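Local coordinates for protein L-methionine gamma-lyase (Fusobacterium nucleatum subsp. nucleatum, PDB 6LXU) that belongs to the pyridoxal-phosphate-dependent Cys/Met metabolism family, a lyase of the aminotransferase-like fold found here as an assembly of four chains, at residues A29-T35 with P250-Y254; G80-M86 with G223-Q229; L97-L101 with T151-Y155; A191-K197 with Q307-G312; D344-Q350 with R376-E382. All coordinates share one frame; numbering follows the deposited sequence.

In the fold
Interactions 2 and 3 belong to the same seven-stranded mixed sheet: the first pairs 82-86, one of its two edge strands, with 223-227, the second lays the end of helix 89-100 against strand 151-157. Interaction 5 pairs two strands of the separate five-stranded sheet. Interaction 4, only partly buried, joins the turn after strand 183-187 of the first sheet to the loop entering strand 314-319 of the second. Interaction 1 is buried where three other subunits meet it, its centre about 22 Å from that of the chain. Backbone hydrogen bonds dominate interactions 2 and 5, apolar branches and one arginine interaction 3, methionines and bridging waters interaction 4, and a proline, an isoleucine and a tyrosine interaction 1.

Interaction 1 (A29-T35 with P250-Y254); sequences AMPIYQT and PQEAY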
# COMPACT_ATOMS: atom_id res chain seq x y z
N ALA A 29 9.15 -2.65 11.93
CA ALA A 29 8.28 -1.59 11.36
C ALA A 29 6.88 -1.61 12.01
O ALA A 29 6.40 -2.67 12.32
CB ALA A 29 8.18 -1.76 9.89
N MET A 30 6.25 -0.47 12.22
CA MET A 30 4.92 -0.44 12.74
C MET A 30 3.93 -1.14 11.78
O MET A 30 3.85 -0.71 10.64
CB MET A 30 4.57 1.03 12.89
CG MET A 30 3.24 1.21 13.53
SD MET A 30 3.20 0.54 15.21
CE MET A 30 1.77 -0.53 15.23
N PRO A 31 3.22 -2.21 12.19
CA PRO A 31 2.29 -2.83 11.23
C PRO A 31 1.25 -1.86 10.70
O PRO A 31 0.85 -0.91 11.41
CB PRO A 31 1.65 -3.96 12.03
CG PRO A 31 2.65 -4.24 13.11
CD PRO A 31 3.30 -2.99 13.44
N ILE A 32 0.79 -2.12 9.48
CA ILE A 32 -0.27 -1.32 8.87
C ILE A 32 -1.57 -2.03 9.19
O ILE A 32 -1.88 -3.06 8.60
CB ILE A 32 -0.06 -1.13 7.36
CG1 ILE A 32 1.37 -0.68 7.07
CG2 ILE A 32 -1.09 -0.13 6.84
CD1 ILE A 32 1.69 -0.56 5.59
N TYR A 33 -2.33 -1.48 10.13
CA TYR A 33 -3.59 -2.06 10.54
C TYR A 33 -4.68 -1.55 9.59
O TYR A 33 -5.50 -0.68 9.94
CB TYR A 33 -3.82 -1.79 12.05
CG TYR A 33 -2.77 -2.50 12.99
CD1 TYR A 33 -2.79 -3.86 13.16
CD2 TYR A 33 -1.81 -1.78 13.68
CE1 TYR A 33 -1.90 -4.49 14.01
CE2 TYR A 33 -0.91 -2.41 14.54
CZ TYR A 33 -0.96 -3.77 14.69
OH TYR A 33 -0.05 -4.38 15.54
N GLN A 34 -4.64 -2.07 8.37
CA GLN A 34 -5.52 -1.64 7.30
C GLN A 34 -6.86 -2.37 7.48
O GLN A 34 -7.15 -3.37 6.83
CB GLN A 34 -4.86 -1.90 5.93
CG GLN A 34 -5.63 -1.28 4.79
CD GLN A 34 -5.44 0.22 4.66
OE1 GLN A 34 -4.32 0.71 4.82
NE2 GLN A 34 -6.49 0.96 4.34
N THR A 35 -7.64 -1.84 8.43
CA THR A 35 -8.89 -2.45 8.87
C THR A 35 -9.91 -1.36 9.08
O THR A 35 -9.56 -0.23 9.43
CB THR A 35 -8.70 -3.26 10.17
OG1 THR A 35 -9.82 -4.13 10.34
CG2 THR A 35 -8.52 -2.39 11.41
N PRO A 250 -5.10 4.06 7.21
CA PRO A 250 -3.94 3.46 7.87
C PRO A 250 -2.68 3.44 6.99
O PRO A 250 -1.58 3.66 7.50
CB PRO A 250 -4.45 2.08 8.28
CG PRO A 250 -5.90 2.31 8.55
CD PRO A 250 -6.32 3.27 7.47
N GLN A 251 -2.83 3.23 5.69
CA GLN A 251 -1.67 3.28 4.79
C GLN A 251 -0.99 4.63 4.87
O GLN A 251 0.24 4.73 4.95
CB GLN A 251 -2.07 2.99 3.35
CG GLN A 251 -0.89 3.05 2.39
CD GLN A 251 0.14 2.00 2.69
OE1 GLN A 251 -0.21 0.81 2.83
NE2 GLN A 251 1.42 2.38 2.77
N GLU A 252 -1.79 5.70 4.82
CA GLU A 252 -1.24 7.04 4.90
C GLU A 252 -0.63 7.32 6.27
O GLU A 252 0.42 7.95 6.35
CB GLU A 252 -2.26 8.10 4.50
CG GLU A 252 -2.49 8.18 3.00
CD GLU A 252 -3.40 7.11 2.43
OE1 GLU A 252 -4.25 6.58 3.19
OE2 GLU A 252 -3.34 6.82 1.21
N ALA A 253 -1.25 6.82 7.34
CA ALA A 253 -0.63 6.93 8.66
C ALA A 253 0.76 6.30 8.66
O ALA A 253 1.71 6.89 9.19
CB ALA A 253 -1.52 6.33 9.73
N TYR A 254 0.88 5.11 8.06
CA TYR A 254 2.17 4.44 7.96
C TYR A 254 3.17 5.28 7.15
O TYR A 254 4.32 5.46 7.57
CB TYR A 254 2.04 3.01 7.38
CG TYR A 254 3.39 2.37 7.35
CD1 TYR A 254 3.97 1.91 8.52
CD2 TYR A 254 4.15 2.35 6.18
CE1 TYR A 254 5.27 1.44 8.53
CE2 TYR A 254 5.44 1.87 6.18
CZ TYR A 254 6.01 1.44 7.37
OH TYR A 254 7.33 1.02 7.45
O HOH W 1 -2.63 -0.65 2.89
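Ala29 starts the contact with its CB 3.8 Å from Tyr254 OH, a hydroxyl hydrogen-bonded to Asp219 of the fourth subunit. Next, Met30 contributes its backbone: O lies 3.3 Å from CE1 of Tyr254, approaching the ring obliquely. Ile32 does most of the apolar work. Its chi1 of -49° sets CG1 beside the backbone N and brings it to 3.7 Å from Tyr254 CG, while CD1 reaches Gln251 and CG2 lies by the carbonyl of Pro250. The carbonyl O of Tyr33 rests 3.3 Å from Pro250 CG; a proline suits the first turn of a helix, where no N-H is needed. Gln34 bends at chi2 so that its amide lies within 5° of parallel to that of Gln251, water 1 donating to both OE1 atoms. Gln34 NE2 donates to Asp219 O of the third subunit, and Gln251 NE2 bonds Tyr255 OH of the fourth. Tyr33 and Gln34 centre inverse gamma turns in an extended loop laid across the start of helix 250-260 at a subunit interface.

Interaction 2 (G80-M86 with G223-Q229); sequences GEAGIAM and GLVVTRQ
Glu81 reaches across to the start of helix 229-244. Its CB lies 3.7 Å from Thr227 O, CG passes CA of Arg228, and the extended chain then carries OE1 to 2.8 Å from Gln229 N. That bond is almost straight at 177°, although the N-H meets the anti side of the oxygen and stands 32° out of the carboxylate plane. Arg228 is the N-cap residue, its guanidinium turning instead to Asp204. Further along the chain from Glu81 the strands run antiparallel: Ile84 with Val225 and Met86 with Gly223 each exchange two backbone hydrogen bonds, as do Ala82 and Thr227, one of theirs weak. Leu224 CD2 covers Ala85 CB at 3.7 Å on the face that helix 65-78 packs against. On the other face Met86, bent at chi2, lays CE 3.7 Å from Val225 CG2. Gly80, bare at CA, lets Val226 CG1 approach to 3.7 Å. The backbone bonds fix the register, and the helix dipole's positive end would be expected to favour an ionised Glu81.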
# COMPACT_ATOMS: atom_id res chain seq x y z
N GLY A 80 3.08 18.21 23.64
CA GLY A 80 1.72 18.27 24.13
C GLY A 80 1.22 16.93 24.63
O GLY A 80 1.87 15.90 24.48
N GLU A 81 0.03 16.95 25.22
CA GLU A 81 -0.49 15.75 25.86
C GLU A 81 -1.00 14.70 24.89
O GLU A 81 -0.86 13.51 25.15
CB GLU A 81 -1.63 16.10 26.80
CG GLU A 81 -1.21 16.98 27.97
CD GLU A 81 -2.33 17.26 28.97
OE1 GLU A 81 -3.46 16.78 28.80
OE2 GLU A 81 -2.06 17.98 29.97
N ALA A 82 -1.64 15.14 23.80
CA ALA A 82 -2.42 14.24 22.96
C ALA A 82 -2.40 14.69 21.52
O ALA A 82 -2.45 15.88 21.24
CB ALA A 82 -3.85 14.20 23.48
N GLY A 83 -2.35 13.72 20.63
CA GLY A 83 -2.43 13.96 19.19
C GLY A 83 -3.67 13.36 18.58
O GLY A 83 -4.21 12.38 19.07
N ILE A 84 -4.14 13.99 17.49
CA ILE A 84 -5.24 13.47 16.69
C ILE A 84 -4.84 13.61 15.23
O ILE A 84 -4.33 14.65 14.82
CB ILE A 84 -6.54 14.26 16.89
CG1 ILE A 84 -6.77 14.64 18.35
CG2 ILE A 84 -7.72 13.44 16.37
CD1 ILE A 84 -7.91 15.62 18.45
N ALA A 85 -5.10 12.56 14.44
CA ALA A 85 -4.81 12.57 13.02
C ALA A 85 -6.08 12.62 12.19
O ALA A 85 -7.10 12.03 12.55
CB ALA A 85 -4.01 11.34 12.63
N MET A 86 -5.97 13.31 11.05
CA MET A 86 -7.05 13.46 10.09
C MET A 86 -6.49 13.29 8.69
O MET A 86 -5.29 13.33 8.46
CB MET A 86 -7.73 14.83 10.21
CG MET A 86 -8.41 15.10 11.54
SD MET A 86 -7.29 15.55 12.88
CE MET A 86 -8.51 16.03 14.09
N GLY A 223 -3.59 15.62 8.11
CA GLY A 223 -3.54 16.67 9.12
C GLY A 223 -3.30 16.08 10.49
O GLY A 223 -3.58 14.91 10.74
N LEU A 224 -2.79 16.93 11.38
CA LEU A 224 -2.53 16.53 12.77
C LEU A 224 -2.90 17.67 13.70
O LEU A 224 -2.76 18.85 13.35
CB LEU A 224 -1.07 16.15 12.98
CG LEU A 224 -0.57 14.95 12.19
CD1 LEU A 224 0.94 14.88 12.16
CD2 LEU A 224 -1.17 13.67 12.71
N VAL A 225 -3.39 17.30 14.88
CA VAL A 225 -3.70 18.23 15.96
C VAL A 225 -2.97 17.78 17.21
O VAL A 225 -2.94 16.59 17.48
CB VAL A 225 -5.22 18.26 16.24
CG1 VAL A 225 -5.57 19.20 17.39
CG2 VAL A 225 -6.02 18.62 14.99
N VAL A 226 -2.41 18.73 17.96
CA VAL A 226 -1.87 18.44 19.29
C VAL A 226 -2.46 19.41 20.29
O VAL A 226 -2.46 20.62 20.07
CB VAL A 226 -0.34 18.50 19.34
CG1 VAL A 226 0.17 18.13 20.74
CG2 VAL A 226 0.27 17.55 18.32
N THR A 227 -2.94 18.87 21.41
CA THR A 227 -3.51 19.69 22.47
C THR A 227 -3.59 18.88 23.76
O THR A 227 -3.13 17.74 23.83
CB THR A 227 -4.87 20.28 22.02
OG1 THR A 227 -5.34 21.22 23.00
CG2 THR A 227 -5.93 19.23 21.82
N ARG A 228 -4.19 19.49 24.79
CA ARG A 228 -4.42 18.81 26.07
C ARG A 228 -5.44 17.69 25.89
O ARG A 228 -6.33 17.79 25.02
CB ARG A 228 -4.97 19.77 27.13
CG ARG A 228 -4.14 20.97 27.45
CD ARG A 228 -4.86 21.89 28.44
NE ARG A 228 -6.07 22.57 27.96
CZ ARG A 228 -6.13 23.78 27.36
NH1 ARG A 228 -5.02 24.44 27.06
NH2 ARG A 228 -7.30 24.30 27.03
N GLN A 229 -5.34 16.65 26.71
CA GLN A 229 -6.20 15.47 26.55
C GLN A 229 -7.69 15.79 26.53
O GLN A 229 -8.43 15.22 25.71
CB GLN A 229 -5.95 14.45 27.66
CG GLN A 229 -6.54 13.08 27.38
CD GLN A 229 -5.79 12.35 26.30
OE1 GLN A 229 -4.57 12.21 26.40
NE2 GLN A 229 -6.49 11.90 25.27
O HOH W 2 -2.49 11.28 24.92

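Interaction 3 (L97-L101 with T151-Y155); sequences LWTVL and TRVVY
Val153 is the apolar centre of this contact. Its CG2 meets Val100 CG2 at 3.8 Å, the two valines crossing at about a right angle, and also lies 3.9 Å from Leu101 CD2. CG1 has a looser partner, Leu97 CD2 at 4.3 Å. Valine suits the place because a beta-branched strand residue holds two methyls near the backbone, one toward Val100 and Leu101, one toward Leu97. The partly exposed side is polar and belongs to Arg152. Its CG still packs on Leu101 CD2, but the bend at chi2 (56°) turns the chain so that NE donates to Val100 O at 2.9 Å with an angle of 168°. The carbonyl lies at the guanidinium edge, in its plane, and belongs to the last turn of the helix, where later backbone N-H groups are lacking. NH2 donates to water 3, while NH1 goes to Asn181 O. A helix C-terminus thus packs on a strand inside the seven-stranded sheet, the alpha/beta layering typical of fold-type I pyridoxal phosphate enzymes.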
# COMPACT_ATOMS: atom_id res chain seq x y z
N LEU A 97 -12.22 23.42 14.73
CA LEU A 97 -13.12 24.57 14.80
C LEU A 97 -14.58 24.17 15.03
O LEU A 97 -15.28 24.80 15.84
CB LEU A 97 -12.96 25.45 13.57
CG LEU A 97 -11.59 26.14 13.46
CD1 LEU A 97 -11.44 26.81 12.11
CD2 LEU A 97 -11.38 27.16 14.57
N TRP A 98 -15.05 23.12 14.36
CA TRP A 98 -16.42 22.67 14.57
C TRP A 98 -16.65 22.15 15.98
O TRP A 98 -17.79 22.17 16.48
CB TRP A 98 -16.84 21.58 13.58
CG TRP A 98 -16.93 21.99 12.14
CD1 TRP A 98 -16.36 21.34 11.09
CD2 TRP A 98 -17.64 23.12 11.58
NE1 TRP A 98 -16.67 21.97 9.92
CE2 TRP A 98 -17.43 23.08 10.18
CE3 TRP A 98 -18.40 24.18 12.12
CZ2 TRP A 98 -17.95 24.06 9.31
CZ3 TRP A 98 -18.92 25.17 11.25
CH2 TRP A 98 -18.70 25.09 9.86
N THR A 99 -15.61 21.63 16.62
CA THR A 99 -15.71 21.15 17.99
C THR A 99 -15.87 22.30 18.99
O THR A 99 -16.73 22.24 19.87
CB THR A 99 -14.48 20.30 18.36
OG1 THR A 99 -14.43 19.16 17.48
CG2 THR A 99 -14.55 19.80 19.80
N VAL A 100 -15.03 23.31 18.85
CA VAL A 100 -14.92 24.33 19.91
C VAL A 100 -15.81 25.55 19.71
O VAL A 100 -15.99 26.33 20.67
CB VAL A 100 -13.45 24.77 20.15
CG1 VAL A 100 -12.58 23.57 20.47
CG2 VAL A 100 -12.89 25.58 18.99
N LEU A 101 -16.36 25.74 18.51
CA LEU A 101 -17.21 26.88 18.22
C LEU A 101 -18.69 26.51 18.30
O LEU A 101 -19.05 25.35 18.45
CB LEU A 101 -16.90 27.43 16.83
CG LEU A 101 -15.53 28.10 16.66
CD1 LEU A 101 -15.27 28.38 15.20
CD2 LEU A 101 -15.42 29.37 17.50
N THR A 151 -15.47 36.12 22.15
CA THR A 151 -14.33 35.59 21.38
C THR A 151 -13.96 34.23 21.92
O THR A 151 -13.53 34.09 23.06
CB THR A 151 -13.13 36.53 21.40
OG1 THR A 151 -13.55 37.81 20.92
CG2 THR A 151 -12.00 35.99 20.50
N ARG A 152 -14.17 33.20 21.10
CA ARG A 152 -13.88 31.83 21.49
C ARG A 152 -12.53 31.33 20.96
O ARG A 152 -11.94 30.45 21.55
CB ARG A 152 -15.02 30.92 21.00
CG ARG A 152 -14.86 29.44 21.26
CD ARG A 152 -14.65 29.09 22.72
NE ARG A 152 -14.73 27.65 22.94
CZ ARG A 152 -14.20 27.00 23.98
NH1 ARG A 152 -13.54 27.67 24.93
NH2 ARG A 152 -14.35 25.69 24.08
N VAL A 153 -12.09 31.87 19.82
CA VAL A 153 -10.85 31.44 19.18
C VAL A 153 -10.08 32.65 18.69
O VAL A 153 -10.62 33.55 18.07
CB VAL A 153 -11.14 30.51 17.97
CG1 VAL A 153 -9.89 30.31 17.10
CG2 VAL A 153 -11.68 29.17 18.44
N VAL A 154 -8.78 32.63 18.98
CA VAL A 154 -7.80 33.46 18.29
C VAL A 154 -6.97 32.48 17.47
O VAL A 154 -6.35 31.58 18.03
CB VAL A 154 -6.95 34.30 19.27
CG1 VAL A 154 -5.79 34.96 18.57
CG2 VAL A 154 -7.83 35.33 19.95
N TYR A 155 -7.01 32.62 16.15
CA TYR A 155 -6.39 31.66 15.22
C TYR A 155 -5.22 32.34 14.54
O TYR A 155 -5.39 33.40 13.94
CB TYR A 155 -7.43 31.19 14.20
CG TYR A 155 -6.92 30.10 13.30
CD1 TYR A 155 -6.14 30.39 12.21
CD2 TYR A 155 -7.21 28.76 13.55
CE1 TYR A 155 -5.63 29.39 11.38
CE2 TYR A 155 -6.74 27.75 12.72
CZ TYR A 155 -5.94 28.07 11.64
OH TYR A 155 -5.49 27.04 10.82
O HOH W 3 -16.33 23.84 23.10

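Interaction 4 (A191-K197 with Q307-G312); sequences ATPYMQK and QMKDFG
This is a partly buried contact between two connecting segments: the short, weakly bonded helical turn at about 192-195, which follows strand 183-187 of the seven-stranded sheet, and the loop from helix 301-307 into strand 314-319 of the five-stranded one. Met195 is its centre. Its O accepts from Lys309 N at 2.8 Å, the N-H arriving in the carbonyl plane on a lone pair, and the same oxygen takes a CA-H contact from Met308 CA at 3.2 Å. The side chain runs the other way, and its bend at chi3 (-116°) puts SD 3.3 Å from Asp310 O, with CE lying 3.7 Å from Gly312 CA. A flexible, polarisable thioether suits this uneven surface of backbone, and Gly312 has angles that call for glycine. Met308 CE closes the apolar patch against Met195 SD and Ala191 CB. Around it the links pass through water. Gln196 and Gln307 lie side by side, amide planes 87° apart; water 6 donates to Gln196 OE1 (2.7 Å) and accepts from Gln307 NE2. NE2 of Gln196 bonds Asn188 OD1, and that of Gln307 also Val167 O. Water 5 joins Tyr194 OH to Asp310 OD2, which also pairs with Arg275. Asp310 O, buried beside the sulfur, has no hydrogen-bond partner in the model. With one direct hydrogen bond between them, the two connecting segments are joined by sulfur packing and solvent more than by paired polar side chains.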
# COMPACT_ATOMS: atom_id res chain seq x y z
N ALA A 191 6.66 26.08 10.05
CA ALA A 191 7.79 26.05 10.98
C ALA A 191 8.14 24.63 11.40
O ALA A 191 9.31 24.28 11.50
CB ALA A 191 7.50 26.90 12.20
N THR A 192 7.10 23.83 11.67
CA THR A 192 7.23 22.47 12.18
C THR A 192 7.75 22.47 13.61
O THR A 192 8.34 23.46 14.06
CB THR A 192 8.15 21.54 11.33
OG1 THR A 192 9.52 21.68 11.75
CG2 THR A 192 8.03 21.78 9.83
N PRO A 193 7.61 21.35 14.33
CA PRO A 193 8.20 21.31 15.68
C PRO A 193 9.72 21.28 15.71
O PRO A 193 10.30 21.44 16.80
CB PRO A 193 7.60 20.05 16.31
CG PRO A 193 7.13 19.24 15.17
CD PRO A 193 6.73 20.18 14.09
N TYR A 194 10.40 21.11 14.58
CA TYR A 194 11.85 21.33 14.51
C TYR A 194 12.22 22.78 14.81
O TYR A 194 13.29 23.03 15.38
CB TYR A 194 12.37 20.90 13.13
CG TYR A 194 13.84 21.08 12.88
CD1 TYR A 194 14.74 20.08 13.22
CD2 TYR A 194 14.33 22.21 12.24
CE1 TYR A 194 16.08 20.20 12.97
CE2 TYR A 194 15.70 22.36 12.00
CZ TYR A 194 16.56 21.34 12.39
OH TYR A 194 17.91 21.44 12.15
N MET A 195 11.37 23.73 14.42
CA MET A 195 11.67 25.14 14.62
C MET A 195 10.87 25.82 15.71
O MET A 195 11.38 26.75 16.34
CB MET A 195 11.47 25.93 13.32
CG MET A 195 12.46 25.51 12.27
SD MET A 195 12.21 26.27 10.66
CE MET A 195 11.83 24.83 9.67
N GLN A 196 9.62 25.41 15.94
CA GLN A 196 8.71 26.20 16.76
C GLN A 196 7.77 25.25 17.46
O GLN A 196 7.25 24.33 16.83
CB GLN A 196 7.94 27.12 15.81
CG GLN A 196 7.01 28.14 16.41
CD GLN A 196 6.56 29.13 15.35
OE1 GLN A 196 7.11 30.23 15.24
NE2 GLN A 196 5.57 28.74 14.54
N LYS A 197 7.56 25.46 18.77
CA LYS A 197 6.67 24.62 19.57
C LYS A 197 5.66 25.52 20.28
O LYS A 197 5.87 25.96 21.43
CB LYS A 197 7.46 23.76 20.56
CG LYS A 197 8.41 22.78 19.86
CD LYS A 197 8.91 21.70 20.81
CE LYS A 197 10.05 20.89 20.21
NZ LYS A 197 10.28 19.62 20.94
N GLN A 307 11.29 32.95 18.74
CA GLN A 307 10.36 31.81 18.79
C GLN A 307 10.67 30.69 17.80
O GLN A 307 10.00 29.66 17.86
CB GLN A 307 8.91 32.30 18.66
CG GLN A 307 8.49 32.71 17.27
CD GLN A 307 7.13 33.37 17.18
OE1 GLN A 307 6.48 33.69 18.19
NE2 GLN A 307 6.69 33.61 15.95
N MET A 308 11.67 30.87 16.94
CA MET A 308 12.04 29.86 15.94
C MET A 308 13.49 29.45 16.14
O MET A 308 14.37 30.31 16.21
CB MET A 308 11.88 30.38 14.52
CG MET A 308 10.49 30.89 14.18
SD MET A 308 10.33 31.42 12.47
CE MET A 308 10.33 29.88 11.57
N LYS A 309 13.75 28.15 16.18
CA LYS A 309 15.12 27.65 16.31
C LYS A 309 15.91 27.76 15.02
O LYS A 309 17.14 27.78 15.05
CB LYS A 309 15.11 26.20 16.78
CG LYS A 309 14.52 26.02 18.16
CD LYS A 309 14.57 24.55 18.53
CE LYS A 309 13.95 24.26 19.89
NZ LYS A 309 14.00 22.80 20.20
N ASP A 310 15.20 27.78 13.89
CA ASP A 310 15.80 28.09 12.59
C ASP A 310 14.71 28.80 11.81
O ASP A 310 13.55 28.82 12.23
CB ASP A 310 16.31 26.82 11.90
CG ASP A 310 17.43 27.08 10.90
OD1 ASP A 310 17.57 28.24 10.45
OD2 ASP A 310 18.16 26.14 10.58
N PHE A 311 15.08 29.38 10.68
CA PHE A 311 14.22 30.36 10.01
C PHE A 311 13.44 29.82 8.83
O PHE A 311 12.76 30.58 8.14
CB PHE A 311 15.06 31.57 9.58
CG PHE A 311 15.63 32.35 10.74
CD1 PHE A 311 14.81 33.14 11.53
CD2 PHE A 311 17.00 32.34 11.00
CE1 PHE A 311 15.34 33.89 12.58
CE2 PHE A 311 17.53 33.09 12.05
CZ PHE A 311 16.70 33.86 12.83
N GLY A 312 13.49 28.51 8.62
CA GLY A 312 12.64 27.82 7.68
C GLY A 312 13.22 27.58 6.32
O GLY A 312 14.33 28.00 6.00
O HOH W 4 12.83 21.06 18.12
O HOH W 5 18.79 23.73 11.19
O HOH W 6 7.21 32.18 13.37
O HOH W 7 9.01 27.82 19.71

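Interaction 5 (D344-Q350 with R376-E382); sequences DTETLIQ and RLSVGLE. With NO3 (nitrate ion), chain C.
Thr347 OG1 is gripped twice: it donates to Glu382 OE1 at 2.7 Å and accepts from Gly380 N at 2.8 Å. A chi1 of -67° holds the hydroxyl beside its own backbone N, and that N-H gives a 170° bond to the syn lone pair of Glu382 OE2. One carboxylate therefore takes both donors of the threonine, while OE2 also bonds His17 of the fourth subunit. Gly380, lacking a side chain, lets the chain pass close to Thr345 O, which Leu381 N bonds at 2.8 Å. Leu348 with Ser378 and Gln350 with Arg376 are antiparallel hydrogen-bonded pairs, and Leu377 CD1 packs on Thr347 CG2. In one of its two conformers Gln350 sets NE2 over one face of the Arg376 guanidinium, the planes 38° apart, and bonds nitrate O3. Arg376 NH2 bonds O1 weakly, Ser341 N also holds the ion, and NH1 goes to Asn161 OD1. The nitrate probably comes from the crystallisation liquor; its place is consistent with Arg376 being the carboxylate-receiving arginine common in the smaller domain of fold-type I enzymes.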
# COMPACT_ATOMS: atom_id res chain seq x y z
N ASP A 344 8.19 19.10 0.41
CA ASP A 344 8.59 17.86 -0.22
C ASP A 344 10.11 17.76 -0.32
O ASP A 344 10.83 18.76 -0.24
CB ASP A 344 8.03 17.78 -1.63
CG ASP A 344 6.50 17.72 -1.69
OD1 ASP A 344 5.84 17.81 -0.66
OD2 ASP A 344 5.96 17.59 -2.83
N THR A 345 10.62 16.55 -0.57
CA THR A 345 12.06 16.39 -0.76
C THR A 345 12.55 17.08 -2.03
O THR A 345 13.74 17.43 -2.10
CB THR A 345 12.50 14.92 -0.76
OG1 THR A 345 12.08 14.25 -1.94
CG2 THR A 345 12.02 14.16 0.49
N GLU A 346 11.67 17.24 -3.01
CA GLU A 346 11.96 17.94 -4.27
C GLU A 346 11.66 19.42 -4.10
O GLU A 346 10.64 19.78 -3.52
CB GLU A 346 11.08 17.45 -5.43
CG GLU A 346 11.20 15.98 -5.76
CD GLU A 346 10.20 15.11 -5.03
OE1 GLU A 346 9.48 15.61 -4.15
OE2 GLU A 346 10.18 13.91 -5.37
N THR A 347 12.49 20.28 -4.68
CA THR A 347 12.25 21.72 -4.65
C THR A 347 11.04 22.05 -5.52
O THR A 347 10.95 21.59 -6.66
CB THR A 347 13.49 22.49 -5.14
OG1 THR A 347 14.54 22.32 -4.19
CG2 THR A 347 13.24 23.97 -5.28
N LEU A 348 10.11 22.83 -4.96
CA LEU A 348 8.90 23.25 -5.67
C LEU A 348 8.89 24.77 -5.79
O LEU A 348 9.41 25.47 -4.92
CB LEU A 348 7.65 22.80 -4.94
CG LEU A 348 7.52 21.32 -4.60
CD1 LEU A 348 6.22 21.05 -3.89
CD2 LEU A 348 7.66 20.44 -5.84
N ILE A 349 8.25 25.25 -6.84
CA ILE A 349 8.23 26.70 -7.09
C ILE A 349 6.91 27.08 -7.75
O ILE A 349 6.34 26.30 -8.53
CB ILE A 349 9.46 27.11 -7.92
CG1 ILE A 349 9.70 28.63 -7.90
CG2 ILE A 349 9.39 26.58 -9.34
CD1 ILE A 349 10.99 29.04 -8.56
N GLN A 350 6.42 28.28 -7.43
CA GLN A 350 5.20 28.80 -8.03
C GLN A 350 5.30 30.32 -8.18
O GLN A 350 5.99 30.98 -7.41
CB GLN A 350 3.98 28.45 -7.17
CG GLN A 350 4.10 28.76 -5.69
CD GLN A 350 2.80 28.50 -4.97
OE1 GLN A 350 1.95 29.37 -4.90
NE2 GLN A 350 2.64 27.29 -4.44
N ARG A 376 7.31 32.09 -5.07
CA ARG A 376 7.39 31.31 -3.82
C ARG A 376 8.16 30.02 -4.07
O ARG A 376 7.81 29.24 -4.96
CB ARG A 376 6.01 30.98 -3.28
CG ARG A 376 6.06 30.56 -1.83
CD ARG A 376 4.75 30.05 -1.29
NE ARG A 376 4.62 28.63 -1.59
CZ ARG A 376 3.84 27.77 -0.94
NH1 ARG A 376 3.06 28.18 0.08
NH2 ARG A 376 3.82 26.50 -1.30
N LEU A 377 9.20 29.80 -3.28
CA LEU A 377 10.08 28.66 -3.41
C LEU A 377 10.03 27.80 -2.14
O LEU A 377 10.29 28.29 -1.03
CB LEU A 377 11.50 29.16 -3.64
CG LEU A 377 12.58 28.12 -3.89
CD1 LEU A 377 12.36 27.42 -5.21
CD2 LEU A 377 13.95 28.78 -3.88
N SER A 378 9.69 26.52 -2.31
CA SER A 378 9.82 25.51 -1.24
C SER A 378 11.14 24.78 -1.48
O SER A 378 11.25 23.98 -2.42
CB SER A 378 8.66 24.53 -1.30
OG SER A 378 8.87 23.46 -0.38
N VAL A 379 12.14 25.08 -0.68
CA VAL A 379 13.46 24.52 -0.90
C VAL A 379 13.47 23.04 -0.49
O VAL A 379 13.09 22.70 0.63
CB VAL A 379 14.51 25.30 -0.09
CG1 VAL A 379 15.89 24.67 -0.20
CG2 VAL A 379 14.56 26.76 -0.54
N GLY A 380 13.91 22.19 -1.42
CA GLY A 380 14.01 20.76 -1.19
C GLY A 380 15.36 20.33 -0.67
O GLY A 380 16.10 21.11 -0.08
N LEU A 381 15.66 19.04 -0.90
CA LEU A 381 16.83 18.37 -0.33
C LEU A 381 17.92 18.09 -1.36
O LEU A 381 18.92 17.46 -1.04
CB LEU A 381 16.40 17.06 0.33
CG LEU A 381 15.33 17.19 1.41
CD1 LEU A 381 14.98 15.83 1.99
CD2 LEU A 381 15.75 18.15 2.51
N GLU A 382 17.76 18.58 -2.58
CA GLU A 382 18.79 18.41 -3.60
C GLU A 382 20.08 19.09 -3.16
O GLU A 382 20.09 19.94 -2.25
CB GLU A 382 18.34 18.98 -4.94
CG GLU A 382 17.05 18.39 -5.50
CD GLU A 382 15.81 19.17 -5.15
OE1 GLU A 382 15.85 19.97 -4.19
OE2 GLU A 382 14.78 19.00 -5.86
N NO3 C . 0.58 25.89 -1.13
O1 NO3 C . 1.22 25.08 -0.47
O2 NO3 C . -0.12 26.76 -0.54
O3 NO3 C . 0.63 25.85 -2.40
O HOH W 8 9.80 21.14 -1.30